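Local atomic coordinates of protein CsuE (Acinetobacter baumannii, PDB entry 6FJY), a protein that probably serves as the adhesive tip subunit of archaic chaperone-usher Csu pili and is held by the chaperone CsuC before pilus assembly. Residues Ser56-Asn61 with Gln122-Leu127; Leu68-Leu73 with Leu173-Leu178. One frame throughout, in Å; residues are numbered along the deposited sequence.

Contact 1 (Ser56-Asn61 with Gln122-Leu127); sequences SNSFTN and QADSPL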
loop_
_atom_site.group_PDB
_atom_site.type_symbol
_atom_site.label_atom_id
_atom_site.label_comp_id
_atom_site.label_asym_id
_atom_site.label_seq_id
_atom_site.Cartn_x
_atom_site.Cartn_y
_atom_site.Cartn_z
ATOM N N SER D 56 -15.382 9.984 -17.964
ATOM C CA SER D 56 -15.348 8.537 -18.132
ATOM C C SER D 56 -15.445 7.904 -16.757
ATOM O O SER D 56 -14.673 8.251 -15.860
ATOM C CB SER D 56 -14.068 8.076 -18.848
ATOM O OG SER D 56 -14.139 6.694 -19.186
ATOM N N ASN D 57 -16.405 6.999 -16.593
ATOM C CA ASN D 57 -16.503 6.181 -15.394
ATOM C C ASN D 57 -15.638 4.934 -15.481
ATOM O O ASN D 57 -15.612 4.147 -14.531
ATOM C CB ASN D 57 -17.962 5.790 -15.136
ATOM C CG ASN D 57 -18.857 6.994 -14.865
ATOM O OD1 ASN D 57 -18.788 7.612 -13.802
ATOM N ND2 ASN D 57 -19.711 7.321 -15.824
ATOM N N SER D 58 -14.915 4.750 -16.583
ATOM C CA SER D 58 -14.102 3.565 -16.821
ATOM C C SER D 58 -12.625 3.927 -16.717
ATOM O O SER D 58 -12.160 4.852 -17.394
ATOM C CB SER D 58 -14.411 2.959 -18.193
ATOM O OG SER D 58 -13.534 1.886 -18.484
ATOM N N PHE D 59 -11.901 3.196 -15.872
ATOM C CA PHE D 59 -10.461 3.337 -15.702
ATOM C C PHE D 59 -9.789 2.042 -16.135
ATOM O O PHE D 59 -10.245 0.952 -15.776
ATOM C CB PHE D 59 -10.093 3.635 -14.242
ATOM C CG PHE D 59 -10.583 4.966 -13.738
ATOM C CD1 PHE D 59 -11.935 5.265 -13.712
ATOM C CD2 PHE D 59 -9.688 5.904 -13.258
ATOM C CE1 PHE D 59 -12.378 6.484 -13.246
ATOM C CE2 PHE D 59 -10.127 7.122 -12.785
ATOM C CZ PHE D 59 -11.472 7.410 -12.777
ATOM N N THR D 60 -8.695 2.155 -16.880
ATOM C CA THR D 60 -8.060 0.999 -17.499
ATOM C C THR D 60 -6.650 0.775 -16.977
ATOM O O THR D 60 -5.877 1.724 -16.807
ATOM C CB THR D 60 -7.990 1.157 -19.010
ATOM O OG1 THR D 60 -7.638 2.507 -19.325
ATOM C CG2 THR D 60 -9.320 0.820 -19.636
ATOM N N ASN D 61 -6.322 -0.497 -16.754
ATOM C CA ASN D 61 -4.945 -0.920 -16.540
ATOM C C ASN D 61 -4.277 -1.064 -17.900
ATOM O O ASN D 61 -4.740 -1.841 -18.742
ATOM C CB ASN D 61 -4.907 -2.240 -15.773
ATOM C CG ASN D 61 -3.537 -2.553 -15.199
ATOM O OD1 ASN D 61 -2.524 -2.007 -15.635
ATOM N ND2 ASN D 61 -3.503 -3.446 -14.210
ATOM N N GLN D 122 -5.983 3.999 -15.374
ATOM C CA GLN D 122 -6.114 5.354 -15.890
ATOM C C GLN D 122 -7.497 5.540 -16.494
ATOM O O GLN D 122 -7.942 4.714 -17.296
ATOM C CB GLN D 122 -5.045 5.637 -16.942
ATOM C CG GLN D 122 -4.943 7.100 -17.334
ATOM C CD GLN D 122 -4.410 7.957 -16.203
ATOM O OE1 GLN D 122 -4.818 9.107 -16.032
ATOM N NE2 GLN D 122 -3.487 7.400 -15.424
ATOM N N ALA D 123 -8.176 6.617 -16.106
ATOM C CA ALA D 123 -9.469 6.922 -16.699
ATOM C C ALA D 123 -9.326 7.032 -18.213
ATOM O O ALA D 123 -8.293 7.458 -18.730
ATOM C CB ALA D 123 -10.039 8.219 -16.117
ATOM N N ASP D 124 -10.359 6.596 -18.924
ATOM C CA ASP D 124 -10.254 6.465 -20.370
ATOM C C ASP D 124 -10.370 7.811 -21.069
ATOM O O ASP D 124 -9.846 7.979 -22.173
ATOM C CB ASP D 124 -11.315 5.488 -20.876
ATOM C CG ASP D 124 -11.064 4.075 -20.394
ATOM O OD1 ASP D 124 -9.886 3.736 -20.183
ATOM O OD2 ASP D 124 -12.035 3.313 -20.221
ATOM N N SER D 125 -11.043 8.766 -20.437
ATOM C CA SER D 125 -11.135 10.132 -20.899
ATOM C C SER D 125 -10.872 11.073 -19.734
ATOM O O SER D 125 -11.267 10.790 -18.597
ATOM C CB SER D 125 -12.512 10.435 -21.496
ATOM O OG SER D 125 -12.539 11.743 -22.039
ATOM N N PRO D 126 -10.204 12.190 -19.983
ATOM C CA PRO D 126 -9.963 13.160 -18.914
ATOM C C PRO D 126 -11.250 13.857 -18.500
ATOM O O PRO D 126 -12.276 13.824 -19.183
ATOM C CB PRO D 126 -8.964 14.135 -19.538
ATOM C CG PRO D 126 -9.179 13.997 -21.015
ATOM C CD PRO D 126 -9.554 12.573 -21.250
ATOM N N LEU D 127 -11.180 14.484 -17.330
ATOM C CA LEU D 127 -12.283 15.271 -16.795
ATOM C C LEU D 127 -12.176 16.701 -17.324
ATOM O O LEU D 127 -11.259 17.443 -16.953
ATOM C CB LEU D 127 -12.250 15.248 -15.276
ATOM C CG LEU D 127 -13.555 15.120 -14.495
ATOM C CD1 LEU D 127 -13.356 15.713 -13.086
ATOM C CD2 LEU D 127 -14.709 15.761 -15.215
#

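Contact 2 (Leu68-Leu73 with Leu173-Leu178); sequences LNAIIL and LSITVL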
loop_
_atom_site.group_PDB
_atom_site.type_symbol
_atom_site.label_atom_id
_atom_site.label_comp_id
_atom_site.label_asym_id
_atom_site.label_seq_id
_atom_site.Cartn_x
_atom_site.Cartn_y
_atom_site.Cartn_z
ATOM N N LEU D 68 -11.598 -0.866 -14.140
ATOM C CA LEU D 68 -12.429 -0.531 -12.997
ATOM C C LEU D 68 -13.539 0.414 -13.436
ATOM O O LEU D 68 -13.404 1.146 -14.421
ATOM C CB LEU D 68 -11.606 0.125 -11.888
ATOM C CG LEU D 68 -10.720 -0.749 -11.013
ATOM C CD1 LEU D 68 -9.825 0.142 -10.187
ATOM C CD2 LEU D 68 -11.576 -1.637 -10.116
ATOM N N ASN D 69 -14.631 0.409 -12.680
ATOM C CA ASN D 69 -15.758 1.291 -12.937
ATOM C C ASN D 69 -15.968 2.171 -11.717
ATOM O O ASN D 69 -16.171 1.669 -10.610
ATOM C CB ASN D 69 -17.013 0.490 -13.277
ATOM C CG ASN D 69 -16.894 -0.213 -14.615
ATOM O OD1 ASN D 69 -17.097 -1.423 -14.716
ATOM N ND2 ASN D 69 -16.542 0.547 -15.652
ATOM N N ALA D 70 -15.900 3.475 -11.920
ATOM C CA ALA D 70 -16.044 4.446 -10.855
ATOM C C ALA D 70 -17.321 5.247 -11.056
ATOM O O ALA D 70 -18.063 5.068 -12.027
ATOM C CB ALA D 70 -14.826 5.370 -10.795
ATOM N N ILE D 71 -17.577 6.136 -10.107
ATOM C CA ILE D 71 -18.724 7.029 -10.147
ATOM C C ILE D 71 -18.224 8.382 -9.684
ATOM O O ILE D 71 -17.695 8.499 -8.572
ATOM C CB ILE D 71 -19.876 6.553 -9.245
ATOM C CG1 ILE D 71 -20.383 5.181 -9.684
ATOM C CG2 ILE D 71 -20.996 7.570 -9.232
ATOM C CD1 ILE D 71 -21.412 4.608 -8.752
ATOM N N ILE D 72 -18.365 9.398 -10.529
ATOM C CA ILE D 72 -17.890 10.728 -10.179
ATOM C C ILE D 72 -19.056 11.534 -9.627
ATOM O O ILE D 72 -20.145 11.549 -10.208
ATOM C CB ILE D 72 -17.247 11.428 -11.384
ATOM C CG1 ILE D 72 -16.304 10.468 -12.105
ATOM C CG2 ILE D 72 -16.460 12.623 -10.912
ATOM C CD1 ILE D 72 -15.288 9.836 -11.188
ATOM N N LEU D 73 -18.826 12.193 -8.493
ATOM C CA LEU D 73 -19.847 12.981 -7.826
ATOM C C LEU D 73 -19.320 14.380 -7.550
ATOM O O LEU D 73 -18.129 14.571 -7.296
ATOM C CB LEU D 73 -20.298 12.323 -6.509
ATOM C CG LEU D 73 -20.900 10.911 -6.532
ATOM C CD1 LEU D 73 -19.845 9.855 -6.273
ATOM C CD2 LEU D 73 -22.023 10.808 -5.509
ATOM N N LEU D 173 -7.589 11.689 -14.127
ATOM C CA LEU D 173 -7.917 10.917 -12.941
ATOM C C LEU D 173 -7.279 9.540 -13.053
ATOM O O LEU D 173 -7.323 8.907 -14.115
ATOM C CB LEU D 173 -9.433 10.785 -12.767
ATOM C CG LEU D 173 -10.256 11.923 -12.155
ATOM C CD1 LEU D 173 -9.909 13.286 -12.741
ATOM C CD2 LEU D 173 -11.735 11.634 -12.351
ATOM N N SER D 174 -6.683 9.085 -11.954
ATOM C CA SER D 174 -6.014 7.796 -11.915
ATOM C C SER D 174 -6.312 7.113 -10.589
ATOM O O SER D 174 -6.517 7.767 -9.562
ATOM C CB SER D 174 -4.499 7.946 -12.108
ATOM O OG SER D 174 -3.880 6.679 -12.211
ATOM N N ILE D 175 -6.345 5.783 -10.631
ATOM C CA ILE D 175 -6.609 4.944 -9.470
ATOM C C ILE D 175 -5.532 3.870 -9.416
ATOM O O ILE D 175 -5.339 3.128 -10.387
ATOM C CB ILE D 175 -8.004 4.294 -9.530
ATOM C CG1 ILE D 175 -9.097 5.355 -9.533
ATOM C CG2 ILE D 175 -8.197 3.295 -8.375
ATOM C CD1 ILE D 175 -10.482 4.784 -9.814
ATOM N N THR D 176 -4.832 3.788 -8.289
ATOM C CA THR D 176 -3.766 2.813 -8.098
ATOM C C THR D 176 -4.257 1.741 -7.124
ATOM O O THR D 176 -4.460 2.012 -5.937
ATOM C CB THR D 176 -2.491 3.480 -7.584
ATOM O OG1 THR D 176 -2.028 4.439 -8.545
ATOM C CG2 THR D 176 -1.413 2.441 -7.359
ATOM N N VAL D 177 -4.435 0.533 -7.637
ATOM C CA VAL D 177 -4.817 -0.626 -6.851
ATOM C C VAL D 177 -3.548 -1.256 -6.303
ATOM O O VAL D 177 -2.630 -1.583 -7.065
ATOM C CB VAL D 177 -5.604 -1.623 -7.713
ATOM C CG1 VAL D 177 -6.152 -2.744 -6.875
ATOM C CG2 VAL D 177 -6.723 -0.896 -8.468
ATOM N N LEU D 178 -3.493 -1.433 -4.958
ATOM C CA LEU D 178 -2.296 -1.875 -4.267
ATOM C C LEU D 178 -2.370 -3.356 -3.939
ATOM O O LEU D 178 -3.451 -3.887 -3.681
ATOM C CB LEU D 178 -2.097 -1.090 -2.970
ATOM C CG LEU D 178 -1.820 0.401 -3.163
ATOM C CD1 LEU D 178 -1.748 1.104 -1.828
ATOM C CD2 LEU D 178 -0.538 0.582 -3.925
#

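Contact 1 (Ser56-Asn61 with Gln122-Leu127)
Asp124 turns its CG anti to the carbonyl carbon (chi1 -67°), and Thr60 puts OG1 in the crowded position between backbone N and carbonyl carbon (chi1 41°), so the two side chains cross at about a right angle where the antiparallel ladder between the segments of this Ig-like beta sandwich stops. Two bridges define the ladder. Thr60 and Gln122 form its hydrogen-bonded pair: Thr60 N reaches Gln122 O at 2.7 Å, nearly straight at 168°, and Gln122 N returns a bond to Thr60 O. Phe59 and Ala123 form the non-hydrogen-bonded pair, with Ala123 CB lying over one face of the Phe59 ring, 3.6 Å from its centroid, as a CH-pi contact. After Ala123 strand 119-136 is interrupted at Asp124-Pro126, and Asp124 points its CB toward 56-61. Its N gives a more bent bond to Ser58 O, arriving nearly along the C=O axis; Ser56 OG donates to that same oxygen, so two donors grip it. The single proton of Thr60 OG1 has two acceptors in reach, Asp124 OD1 at 2.7 Å and Gln122 O at 3.0 Å. The other carboxylate oxygen, Asp124 OD2, receives Ser58 OG at 2.7 Å from above the carboxylate plane.

Contact 2 (Leu68-Leu73 with Leu173-Leu178)
Segments 68-73 and 173-178 run in roughly opposed directions, 139° apart end to end, yet their backbones stay well separated: the nearest CA atoms are 8.7 Å apart at Leu68 and Ile175, and 10.4 Å at Ile72 and Leu173. No hydrogen bond joins the segments, so the contact rests on side chains alone. In the first segment the strand is interrupted at Ala70, but Leu68, Ala70 and Ile72 all direct CB toward the other segment; Leu173, Ile175 and Val177 do the same in return, as expected from the alternation of an extended strand.

Leu68 makes the largest single contribution, 56 Å² of the 191 Å² buried. With CG anti to the carbonyl carbon (chi1 -77°) and CD1 leading, it meets Val177 tip to tip, CD1 to Val177 CG2 at 3.7 Å, while the same methyl lies 4.0 Å from Ile175 CG2 where the two side chains cross obliquely. Ile175 thus offers its short branch to Leu68 and extends its longer branch toward Ala70, with CD1 4.5 Å from Ala70 CB, a looser approach. At the far end Ile72 and Leu173 also reach toward each other, Ile72 CD1 to Leu173 CD2 at 4.1 Å. All six residues are buried; Phe59 touches Ala70, Leu173 and Ile175, and Tyr121 touches Leu68 and Val177. Apolar side chains meeting largely tip to tip between strands that share no hydrogen bond are characteristic of the hydrophobic interior of an Ig-like beta sandwich.

Contacts 1 and 2 are directly joined, their centres about 8 Å apart. Strand 58-61 pairs with strand 119-136 in contact 1 and with strand 67-73 on its other edge: Asn57 O to Ala70 N at 2.7 Å and Phe59 O to Leu68 N at 2.8 Å are probable hydrogen bonds. Strand 119-136 in turn neighbours strand 167-184, Ala123 and Leu173 bonding through their backbones. The strand order is therefore 67-73, 58-61, 119-136, 167-184; contact 2 joins the first and last of these four, and pairing continues beyond both, to 103-110 and to 9-15 and 202-210. Phe59, of contact 1, packs on both segments of contact 2. Leu178 packs on Trp6 of the CsuC chain.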